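Local structure of alpha-glucosidase ([Eubacterium] rectale, 6PNR) at residues W271-C276 against K285-D290; L316-P321 against M388-E393; N320-N325 against C357-L362. The protein hydrolyses alpha-glycosidic bonds as a family 31 glycoside hydrolase, acting as a sulfoquinovosidase that probably releases sulfoquinovose from sulfolipid-derived glycosides. All coordinates share one frame; numbering follows the deposited sequence.

Contact 1 of 3, residues W271-C276 against K285-D290; sequences WCQDWC and KRLQWD. With 9VH ([(3~{S},4~{R},5~{R})-4,5-bis(oxidanyl)piperidin-3-yl]methanesulfonic acid), chain C.
The backbones of 271-276 and 285-290 come nearest at Asp-274 and Leu-287, whose CA atoms lie 5.8 Å apart, with the loop that follows strand 267-271 of the family's TIM barrel lying against the short strand 285-287. Together they form one wall of the pocket holding the aza-sugar inhibitor 9VH. Leu-287 is the apolar wedge of the contact: its CB points toward the loop, and the branched tip meets the Gln-273 chain at about a right angle, CD2 lying 3.8 Å from Gln-273 CG. CD2 also touches CA and CB of Asp-274, whose carboxylate turns elsewhere, to Tyr-298 and the backbone N of Gly-248. Gln-273 has CG between the backbone N and the carbonyl carbon (chi1 65°) and then runs extended, bringing OE1 to the ring hydroxyl O5 of 9VH. That hydroxyl donates to OE1 at 2.6 Å, while NE2 of the same amide bonds to Gln-247, which would help to fix which way round the amide sits.

Arg-286 and Trp-289 leave the backbone away from the loop and take the sulfonate. Arg-286 NH2 gives O2 a nearly straight bond of 2.9 Å (167°), and its NE reaches O1; a guanidinium suits an anion by charge as well as by its N-H groups, and its NH1 bonds to Phe-352 O. O3 accepts from the indole NE1 of Trp-289 at 3.2 Å (169°) and, weakly, from Leu-287 N. This grip is consistent with selectivity for a sulfonated sugar. At the other end Cys-276, small enough to lie close to the facing backbone, puts CB 3.4 Å from Asp-290 O, and one water lies 2.8 Å from both Cys-276 O and Asp-290 O and links them.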
loop_
_atom_site.group_PDB
_atom_site.type_symbol
_atom_site.label_atom_id
_atom_site.label_comp_id
_atom_site.label_asym_id
_atom_site.label_seq_id
_atom_site.Cartn_x
_atom_site.Cartn_y
_atom_site.Cartn_z
ATOM N N TRP A 271 38.389 10.949 -5.985
ATOM C CA TRP A 271 37.288 10.423 -6.782
ATOM C C TRP A 271 36.454 11.612 -7.243
ATOM O O TRP A 271 35.750 12.226 -6.433
ATOM C CB TRP A 271 36.440 9.430 -5.973
ATOM C CG TRP A 271 35.167 9.070 -6.653
ATOM C CD1 TRP A 271 35.022 8.558 -7.913
ATOM C CD2 TRP A 271 33.850 9.205 -6.118
ATOM N NE1 TRP A 271 33.687 8.365 -8.192
ATOM C CE2 TRP A 271 32.948 8.760 -7.106
ATOM C CE3 TRP A 271 33.344 9.668 -4.896
ATOM C CZ2 TRP A 271 31.567 8.768 -6.916
ATOM C CZ3 TRP A 271 31.965 9.675 -4.710
ATOM C CH2 TRP A 271 31.099 9.233 -5.713
ATOM N N CYS A 272 36.560 11.964 -8.533
ATOM C CA CYS A 272 35.796 13.071 -9.113
ATOM C C CYS A 272 34.728 12.483 -10.016
ATOM O O CYS A 272 34.989 12.198 -11.188
ATOM C CB CYS A 272 36.685 14.031 -9.897
ATOM S SG CYS A 272 37.932 14.837 -8.909
ATOM N N GLN A 273 33.512 12.330 -9.486
ATOM C CA GLN A 273 32.462 11.749 -10.312
ATOM C C GLN A 273 32.077 12.649 -11.476
ATOM O O GLN A 273 31.537 12.152 -12.470
ATOM C CB GLN A 273 31.220 11.427 -9.472
ATOM C CG GLN A 273 30.510 12.632 -8.867
ATOM C CD GLN A 273 29.110 12.268 -8.353
ATOM O OE1 GLN A 273 28.764 11.087 -8.237
ATOM N NE2 GLN A 273 28.310 13.276 -8.047
ATOM N N ASP A 274 32.339 13.956 -11.382
ATOM C CA ASP A 274 32.063 14.878 -12.481
ATOM C C ASP A 274 33.254 15.014 -13.433
ATOM O O ASP A 274 33.340 16.005 -14.170
ATOM C CB ASP A 274 31.639 16.256 -11.947
ATOM C CG ASP A 274 32.774 17.005 -11.255
ATOM O OD1 ASP A 274 33.819 16.385 -10.966
ATOM O OD2 ASP A 274 32.628 18.224 -10.994
ATOM N N TRP A 275 34.163 14.033 -13.434
ATOM C CA TRP A 275 35.273 14.037 -14.383
ATOM C C TRP A 275 34.775 14.246 -15.807
ATOM O O TRP A 275 35.492 14.806 -16.648
ATOM C CB TRP A 275 36.062 12.714 -14.280
ATOM C CG TRP A 275 35.339 11.573 -14.960
ATOM C CD1 TRP A 275 34.188 10.961 -14.538
ATOM C CD2 TRP A 275 35.696 10.937 -16.205
ATOM N NE1 TRP A 275 33.811 9.986 -15.438
ATOM C CE2 TRP A 275 34.715 9.958 -16.471
ATOM C CE3 TRP A 275 36.755 11.099 -17.116
ATOM C CZ2 TRP A 275 34.765 9.136 -17.607
ATOM C CZ3 TRP A 275 36.797 10.292 -18.248
ATOM C CH2 TRP A 275 35.811 9.320 -18.481
ATOM N N CYS A 276 33.544 13.822 -16.095
ATOM C CA CYS A 276 32.953 13.936 -17.421
ATOM C C CYS A 276 31.909 15.051 -17.527
ATOM O O CYS A 276 31.148 15.082 -18.506
ATOM C CB CYS A 276 32.327 12.597 -17.809
ATOM S SG CYS A 276 31.183 11.964 -16.525
ATOM N N LYS A 285 22.837 18.400 -7.913
ATOM C CA LYS A 285 23.978 18.457 -8.824
ATOM C C LYS A 285 24.270 17.036 -9.308
ATOM O O LYS A 285 24.796 16.204 -8.563
ATOM C CB LYS A 285 25.178 19.099 -8.137
ATOM C CG LYS A 285 26.328 19.446 -9.088
ATOM C CD LYS A 285 27.469 20.147 -8.360
ATOM C CE LYS A 285 27.106 21.585 -7.944
ATOM N NZ LYS A 285 27.781 21.976 -6.656
ATOM N N ARG A 286 23.878 16.735 -10.547
ATOM C CA ARG A 286 24.133 15.426 -11.122
ATOM C C ARG A 286 25.263 15.540 -12.154
ATOM O O ARG A 286 26.052 16.502 -12.133
ATOM C CB ARG A 286 22.823 14.870 -11.699
ATOM C CG ARG A 286 21.647 14.985 -10.718
ATOM C CD ARG A 286 20.409 14.215 -11.188
ATOM N NE ARG A 286 20.686 12.795 -11.331
ATOM C CZ ARG A 286 19.784 11.874 -11.644
ATOM N NH1 ARG A 286 18.519 12.220 -11.841
ATOM N NH2 ARG A 286 20.146 10.600 -11.749
ATOM N N LEU A 287 25.349 14.553 -13.040
ATOM C CA LEU A 287 26.483 14.361 -13.927
ATOM C C LEU A 287 26.026 14.371 -15.377
ATOM O O LEU A 287 24.880 14.038 -15.685
ATOM C CB LEU A 287 27.173 13.023 -13.654
ATOM C CG LEU A 287 27.639 12.786 -12.222
ATOM C CD1 LEU A 287 28.272 11.394 -12.076
ATOM C CD2 LEU A 287 28.615 13.898 -11.885
ATOM N N GLN A 288 26.959 14.687 -16.272
ATOM C CA GLN A 288 26.722 14.582 -17.710
ATOM C C GLN A 288 27.101 13.173 -18.167
ATOM O O GLN A 288 28.269 12.777 -18.060
ATOM C CB GLN A 288 27.522 15.659 -18.456
ATOM C CG GLN A 288 27.510 15.564 -19.981
ATOM C CD GLN A 288 26.141 15.785 -20.614
ATOM O OE1 GLN A 288 25.146 16.043 -19.936
ATOM N NE2 GLN A 288 26.093 15.684 -21.931
ATOM N N TRP A 289 26.121 12.411 -18.676
ATOM C CA TRP A 289 26.330 10.979 -18.952
ATOM C C TRP A 289 26.901 10.792 -20.362
ATOM O O TRP A 289 26.234 10.368 -21.310
ATOM C CB TRP A 289 25.038 10.194 -18.744
ATOM C CG TRP A 289 24.569 10.183 -17.301
ATOM C CD1 TRP A 289 25.122 10.867 -16.250
ATOM C CD2 TRP A 289 23.462 9.452 -16.762
ATOM N NE1 TRP A 289 24.416 10.615 -15.100
ATOM C CE2 TRP A 289 23.398 9.747 -15.385
ATOM C CE3 TRP A 289 22.523 8.569 -17.308
ATOM C CZ2 TRP A 289 22.442 9.194 -14.552
ATOM C CZ3 TRP A 289 21.566 8.027 -16.477
ATOM C CH2 TRP A 289 21.536 8.338 -15.110
ATOM N N ASP A 290 28.188 11.112 -20.468
ATOM C CA ASP A 290 28.946 11.033 -21.715
ATOM C C ASP A 290 30.392 10.754 -21.299
ATOM O O ASP A 290 31.098 11.675 -20.883
ATOM C CB ASP A 290 28.810 12.338 -22.490
ATOM C CG ASP A 290 29.357 12.250 -23.907
ATOM O OD1 ASP A 290 29.464 11.131 -24.453
ATOM O OD2 ASP A 290 29.676 13.321 -24.467
HETATM O O1 9VH C . 23.566 12.250 -10.105
HETATM S S1 9VH C . 24.030 11.190 -10.982
HETATM O O2 9VH C . 22.960 10.263 -11.255
HETATM O O3 9VH C . 24.677 11.726 -12.155
HETATM C C1 9VH C . 25.267 10.339 -10.042
HETATM C C2 9VH C . 24.738 9.624 -8.791
HETATM C C3 9VH C . 23.998 8.373 -9.240
HETATM N N1 9VH C . 23.662 7.386 -8.215
HETATM C C4 9VH C . 24.814 7.031 -7.386
HETATM C C5 9VH C . 25.416 8.283 -6.766
HETATM O O4 9VH C . 26.526 7.890 -5.963
HETATM C C6 9VH C . 25.883 9.236 -7.857
HETATM O O5 9VH C . 26.462 10.405 -7.284
HETATM O O HOH W 1 24.926 13.388 -7.705
HETATM O O HOH W 2 31.486 14.440 -21.244
#

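Contact 2 of 3, residues L316-P321 against M388-E393; sequences LGYVNP and MADFGE. With 9VH ([(3~{S},4~{R},5~{R})-4,5-bis(oxidanyl)piperidin-3-yl]methanesulfonic acid), chain C.
Tyr-318 OH is gripped by two groups: it donates to Asp-390 OD2 at 2.6 Å, though the position of that oxygen is less certain, and it accepts from Asn-320 ND2 at 3.0 Å (171°), lying in the plane of an amide whose OD1 is held by Tyr-322 N. A phenol suits the place because it can give one bond and take another. The same hydroxyl meets the edge of the Phe-391 ring, 3.3 Å from CE2. With CG anti to the backbone N (chi1 175°), the Tyr-318 side chain runs out over the neighbouring strand, its ring plane 83° from the Asp-390 carboxylate. Met-388 comes to the edge of this ring in a Met-aromatic contact, SD lying 4.7 Å from the centroid, and its CE reaches on to O4 of 9VH.

Beneath these groups lie adjacent parallel strands of the TIM barrel, 314-319 and 386-389, at whose C-terminal ends the ligand sits, as usual in this fold. Met-388 N donates to Gly-317 O, Val-319 N to Met-388 O, and Asp-390 N to Val-319 O, each at 3.0 Å. Tyr-318 and Met-388 share the face that meets the inhibitor; on the reverse face small Ala-389 and branched Val-319 pack against helix 408-429, at Asn-423 and Trp-419 respectively. Past the strands, Gly-392 adopts a backbone in which a side chain would press on the preceding carbonyl. Pro-321 lays CD 3.3 Å from Asp-390 O and against Phe-391 CB, while the Asn-320 side chain lies beside that of Phe-391, pointing the same way, with its amide turned steeply to the ring.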
loop_
_atom_site.group_PDB
_atom_site.type_symbol
_atom_site.label_atom_id
_atom_site.label_comp_id
_atom_site.label_asym_id
_atom_site.label_seq_id
_atom_site.Cartn_x
_atom_site.Cartn_y
_atom_site.Cartn_z
ATOM N N LEU A 316 40.090 8.547 -9.568
ATOM C CA LEU A 316 38.945 7.672 -9.799
ATOM C C LEU A 316 37.799 8.445 -10.442
ATOM O O LEU A 316 37.588 9.627 -10.160
ATOM C CB LEU A 316 38.451 7.005 -8.497
ATOM C CG LEU A 316 39.449 6.065 -7.793
ATOM C CD1 LEU A 316 40.443 6.828 -6.897
ATOM C CD2 LEU A 316 38.723 4.984 -7.010
ATOM N N GLY A 317 37.052 7.755 -11.300
ATOM C CA GLY A 317 36.005 8.380 -12.093
ATOM C C GLY A 317 34.637 7.744 -11.911
ATOM O O GLY A 317 34.306 7.248 -10.827
ATOM N N TYR A 318 33.850 7.719 -12.983
ATOM C CA TYR A 318 32.457 7.297 -12.928
ATOM C C TYR A 318 32.010 6.931 -14.336
ATOM O O TYR A 318 32.277 7.686 -15.270
ATOM C CB TYR A 318 31.572 8.435 -12.358
ATOM C CG TYR A 318 30.085 8.138 -12.373
ATOM C CD1 TYR A 318 29.351 8.190 -13.561
ATOM C CD2 TYR A 318 29.407 7.824 -11.200
ATOM C CE1 TYR A 318 28.016 7.906 -13.590
ATOM C CE2 TYR A 318 28.050 7.553 -11.218
ATOM C CZ TYR A 318 27.363 7.581 -12.424
ATOM O OH TYR A 318 26.006 7.318 -12.487
ATOM N N VAL A 319 31.310 5.796 -14.480
ATOM C CA VAL A 319 30.593 5.434 -15.701
ATOM C C VAL A 319 29.315 4.707 -15.300
ATOM O O VAL A 319 29.212 4.131 -14.213
ATOM C CB VAL A 319 31.405 4.514 -16.662
ATOM C CG1 VAL A 319 32.643 5.223 -17.193
ATOM C CG2 VAL A 319 31.797 3.263 -15.945
ATOM N N ASN A 320 28.347 4.711 -16.201
ATOM C CA ASN A 320 27.158 3.888 -16.029
ATOM C C ASN A 320 26.695 3.469 -17.418
ATOM O O ASN A 320 27.232 3.942 -18.427
ATOM C CB ASN A 320 26.078 4.615 -15.185
ATOM C CG ASN A 320 25.269 5.695 -15.938
ATOM O OD1 ASN A 320 24.904 5.533 -17.107
ATOM N ND2 ASN A 320 24.913 6.778 -15.215
ATOM N N PRO A 321 25.759 2.513 -17.517
ATOM C CA PRO A 321 25.541 1.887 -18.830
ATOM C C PRO A 321 24.536 2.616 -19.712
ATOM O O PRO A 321 23.983 2.018 -20.643
ATOM C CB PRO A 321 25.047 0.489 -18.460
ATOM C CG PRO A 321 24.272 0.708 -17.222
ATOM C CD PRO A 321 24.942 1.859 -16.479
ATOM N N MET A 388 33.400 4.549 -9.938
ATOM C CA MET A 388 32.045 4.106 -9.645
ATOM C C MET A 388 31.425 3.567 -10.926
ATOM O O MET A 388 31.411 4.261 -11.949
ATOM C CB MET A 388 31.220 5.263 -9.092
ATOM C CG MET A 388 29.774 4.882 -8.759
ATOM S SD MET A 388 28.833 6.228 -7.979
ATOM C CE MET A 388 29.448 6.161 -6.304
ATOM N N ALA A 389 30.950 2.322 -10.888
ATOM C CA ALA A 389 30.272 1.703 -12.028
ATOM C C ALA A 389 28.805 1.566 -11.634
ATOM O O ALA A 389 28.388 0.569 -11.038
ATOM C CB ALA A 389 30.905 0.356 -12.393
ATOM N N ASP A 390 28.019 2.567 -12.010
ATOM C CA ASP A 390 26.765 2.886 -11.362
ATOM C C ASP A 390 25.580 2.298 -12.123
ATOM O O ASP A 390 25.697 1.824 -13.254
ATOM C CB ASP A 390 26.651 4.408 -11.265
ATOM C CG ASP A 390 25.612 4.871 -10.281
ATOM O OD1 ASP A 390 25.058 4.068 -9.488
ATOM O OD2 ASP A 390 25.359 6.078 -10.310
ATOM N N PHE A 391 24.425 2.333 -11.467
ATOM C CA PHE A 391 23.135 1.971 -12.039
ATOM C C PHE A 391 23.096 0.533 -12.541
ATOM O O PHE A 391 23.879 -0.309 -12.100
ATOM C CB PHE A 391 22.756 2.944 -13.158
ATOM C CG PHE A 391 22.316 4.307 -12.658
ATOM C CD1 PHE A 391 21.001 4.528 -12.273
ATOM C CD2 PHE A 391 23.213 5.357 -12.574
ATOM C CE1 PHE A 391 20.584 5.787 -11.826
ATOM C CE2 PHE A 391 22.807 6.620 -12.119
ATOM C CZ PHE A 391 21.495 6.826 -11.736
ATOM N N GLY A 392 22.179 0.252 -13.464
ATOM C CA GLY A 392 21.871 -1.099 -13.889
ATOM C C GLY A 392 20.467 -1.558 -13.546
ATOM O O GLY A 392 20.104 -2.682 -13.915
ATOM N N GLU A 393 19.660 -0.729 -12.875
ATOM C CA GLU A 393 18.343 -1.121 -12.371
ATOM C C GLU A 393 17.184 -0.636 -13.228
ATOM O O GLU A 393 16.031 -0.949 -12.912
ATOM C CB GLU A 393 18.116 -0.590 -10.943
ATOM C CG GLU A 393 19.291 -0.701 -9.990
ATOM C CD GLU A 393 20.237 0.493 -10.087
ATOM O OE1 GLU A 393 20.096 1.281 -11.044
ATOM O OE2 GLU A 393 21.111 0.642 -9.205
HETATM O O1 9VH C . 23.566 12.250 -10.105
HETATM S S1 9VH C . 24.030 11.190 -10.982
HETATM O O2 9VH C . 22.960 10.263 -11.255
HETATM O O3 9VH C . 24.677 11.726 -12.155
HETATM C C1 9VH C . 25.267 10.339 -10.042
HETATM C C2 9VH C . 24.738 9.624 -8.791
HETATM C C3 9VH C . 23.998 8.373 -9.240
HETATM N N1 9VH C . 23.662 7.386 -8.215
HETATM C C4 9VH C . 24.814 7.031 -7.386
HETATM C C5 9VH C . 25.416 8.283 -6.766
HETATM O O4 9VH C . 26.526 7.890 -5.963
HETATM C C6 9VH C . 25.883 9.236 -7.857
HETATM O O5 9VH C . 26.462 10.405 -7.284
#

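Contact 3 of 3, residues N320-N325 against C357-L362; sequences NPYLVN and CGVVDL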
loop_
_atom_site.group_PDB
_atom_site.type_symbol
_atom_site.label_atom_id
_atom_site.label_comp_id
_atom_site.label_asym_id
_atom_site.label_seq_id
_atom_site.Cartn_x
_atom_site.Cartn_y
_atom_site.Cartn_z
ATOM N N ASN A 320 28.347 4.711 -16.201
ATOM C CA ASN A 320 27.158 3.888 -16.029
ATOM C C ASN A 320 26.695 3.469 -17.418
ATOM O O ASN A 320 27.232 3.942 -18.427
ATOM C CB ASN A 320 26.078 4.615 -15.185
ATOM C CG ASN A 320 25.269 5.695 -15.938
ATOM O OD1 ASN A 320 24.904 5.533 -17.107
ATOM N ND2 ASN A 320 24.913 6.778 -15.215
ATOM N N PRO A 321 25.759 2.513 -17.517
ATOM C CA PRO A 321 25.541 1.887 -18.830
ATOM C C PRO A 321 24.536 2.616 -19.712
ATOM O O PRO A 321 23.983 2.018 -20.643
ATOM C CB PRO A 321 25.047 0.489 -18.460
ATOM C CG PRO A 321 24.272 0.708 -17.222
ATOM C CD PRO A 321 24.942 1.859 -16.479
ATOM N N TYR A 322 24.303 3.902 -19.450
ATOM C CA TYR A 322 23.375 4.718 -20.225
ATOM C C TYR A 322 24.109 5.932 -20.785
ATOM O O TYR A 322 25.199 6.281 -20.326
ATOM C CB TYR A 322 22.185 5.168 -19.361
ATOM C CG TYR A 322 21.657 4.069 -18.447
ATOM C CD1 TYR A 322 21.189 2.871 -18.967
ATOM C CD2 TYR A 322 21.626 4.237 -17.062
ATOM C CE1 TYR A 322 20.701 1.862 -18.140
ATOM C CE2 TYR A 322 21.131 3.242 -16.231
ATOM C CZ TYR A 322 20.688 2.054 -16.776
ATOM O OH TYR A 322 20.216 1.060 -15.959
ATOM N N LEU A 323 23.501 6.594 -21.773
ATOM C CA LEU A 323 24.121 7.756 -22.415
ATOM C C LEU A 323 23.062 8.816 -22.665
ATOM O O LEU A 323 22.058 8.536 -23.322
ATOM C CB LEU A 323 24.791 7.354 -23.734
ATOM C CG LEU A 323 25.974 6.422 -23.565
ATOM C CD1 LEU A 323 26.346 5.781 -24.915
ATOM C CD2 LEU A 323 27.141 7.220 -22.964
ATOM N N VAL A 324 23.277 10.026 -22.138
ATOM C CA VAL A 324 22.305 11.102 -22.319
ATOM C C VAL A 324 22.292 11.544 -23.785
ATOM O O VAL A 324 23.328 11.573 -24.462
ATOM C CB VAL A 324 22.619 12.275 -21.363
ATOM C CG1 VAL A 324 23.988 12.890 -21.668
ATOM C CG2 VAL A 324 21.520 13.339 -21.412
ATOM N N ASN A 325 21.114 11.914 -24.274
ATOM C CA ASN A 325 20.899 12.071 -25.711
ATOM C C ASN A 325 21.489 13.356 -26.306
ATOM O O ASN A 325 21.263 13.620 -27.486
ATOM C CB ASN A 325 19.405 11.983 -26.036
ATOM C CG ASN A 325 18.611 13.153 -25.507
ATOM O OD1 ASN A 325 19.104 13.948 -24.711
ATOM N ND2 ASN A 325 17.355 13.254 -25.941
ATOM N N CYS A 357 17.992 9.277 -21.730
ATOM C CA CYS A 357 19.188 8.532 -22.092
ATOM C C CYS A 357 18.825 7.267 -22.852
ATOM O O CYS A 357 17.790 6.650 -22.603
ATOM C CB CYS A 357 20.016 8.154 -20.849
ATOM S SG CYS A 357 20.386 9.575 -19.799
ATOM N N GLY A 358 19.702 6.881 -23.773
ATOM C CA GLY A 358 19.603 5.570 -24.370
ATOM C C GLY A 358 20.193 4.509 -23.461
ATOM O O GLY A 358 21.105 4.762 -22.679
ATOM N N VAL A 359 19.641 3.305 -23.561
ATOM C CA VAL A 359 20.142 2.135 -22.845
ATOM C C VAL A 359 21.025 1.355 -23.807
ATOM O O VAL A 359 20.529 0.788 -24.787
ATOM C CB VAL A 359 18.991 1.267 -22.326
ATOM C CG1 VAL A 359 19.527 -0.012 -21.663
ATOM C CG2 VAL A 359 18.117 2.073 -21.380
ATOM N N VAL A 360 22.330 1.323 -23.541
ATOM C CA VAL A 360 23.217 0.530 -24.383
ATOM C C VAL A 360 22.800 -0.929 -24.263
ATOM O O VAL A 360 22.721 -1.473 -23.153
ATOM C CB VAL A 360 24.679 0.747 -23.985
ATOM C CG1 VAL A 360 25.600 -0.197 -24.760
ATOM C CG2 VAL A 360 25.073 2.200 -24.211
ATOM N N ASP A 361 22.510 -1.568 -25.402
ATOM C CA ASP A 361 21.989 -2.938 -25.385
ATOM C C ASP A 361 23.134 -3.904 -25.105
ATOM O O ASP A 361 23.777 -4.439 -26.009
ATOM C CB ASP A 361 21.274 -3.274 -26.688
ATOM C CG ASP A 361 20.587 -4.632 -26.638
ATOM O OD1 ASP A 361 20.769 -5.359 -25.634
ATOM O OD2 ASP A 361 19.849 -4.969 -27.589
ATOM N N LEU A 362 23.360 -4.170 -23.821
ATOM C CA LEU A 362 24.463 -5.034 -23.431
ATOM C C LEU A 362 24.280 -6.476 -23.897
ATOM O O LEU A 362 25.227 -7.254 -23.794
ATOM C CB LEU A 362 24.637 -4.994 -21.915
ATOM C CG LEU A 362 25.019 -3.629 -21.338
ATOM C CD1 LEU A 362 25.138 -3.717 -19.828
ATOM C CD2 LEU A 362 26.316 -3.121 -21.946
HETATM O O HOH W 3 22.861 -0.560 -20.599
#
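Leu-323 and Gly-358 form a hydrogen-bonded pair between antiparallel strands, Leu-323 N to Gly-358 O at 3.1 Å and Gly-358 N to Leu-323 O at 2.9 Å. Strands 322-324 and 356-359 belong to a small three-stranded antiparallel sheet that the chain forms on its way from TIM-barrel strand 314-319 to strand 386-389. On one face Tyr-322 and Val-359 lie side by side, ring CD1 4.0 Å from CG2, while the slim Cys-357 lets the strands draw close, its SG 3.8 Å from Val-324 CB. On the face of Leu-323, Gly-358 has no side chain, and Leu-323 CD1 instead meets Val-360 CG2; Trp-370 of helix 365-380 touches both.

Further along, Val-360 N donates weakly to Pro-321 O, and a water reinforces the join by donating to Pro-321 O and Val-360 O. The Pro-321 ring sets CG over a face of the Tyr-322 ring, near its rim, and meets Leu-362 CD1 through CB. Farthest out, Asn-320 shapes the entry to the strand by an Asx turn: its OD1 accepts Tyr-322 N at 2.9 Å, in the plane of the carbonyl.

In the fold
Contact 2 occupies the barrel itself, with contact 1 about 10 Å away and contact 3 about 11 Å away, centre to centre. Contacts 1 and 2 both touch 9VH, which His-523 also holds, and two indoles join them: Trp-271 NE1 lies 2.9 Å from Gly-317 O, and Trp-275 NE1 lies 2.8 Å from Tyr-318 O. Contact 3 grows from contact 2 through the shared Asn-320 and Pro-321, and stands one layer back, the Tyr-322 side chain being about 8 Å from the inhibitor and packed against Phe-391. It also backs contact 1, since Trp-289 O and Val-324 N are 3.1 Å apart, a probable hydrogen bond beside the sulfonate-binding indole.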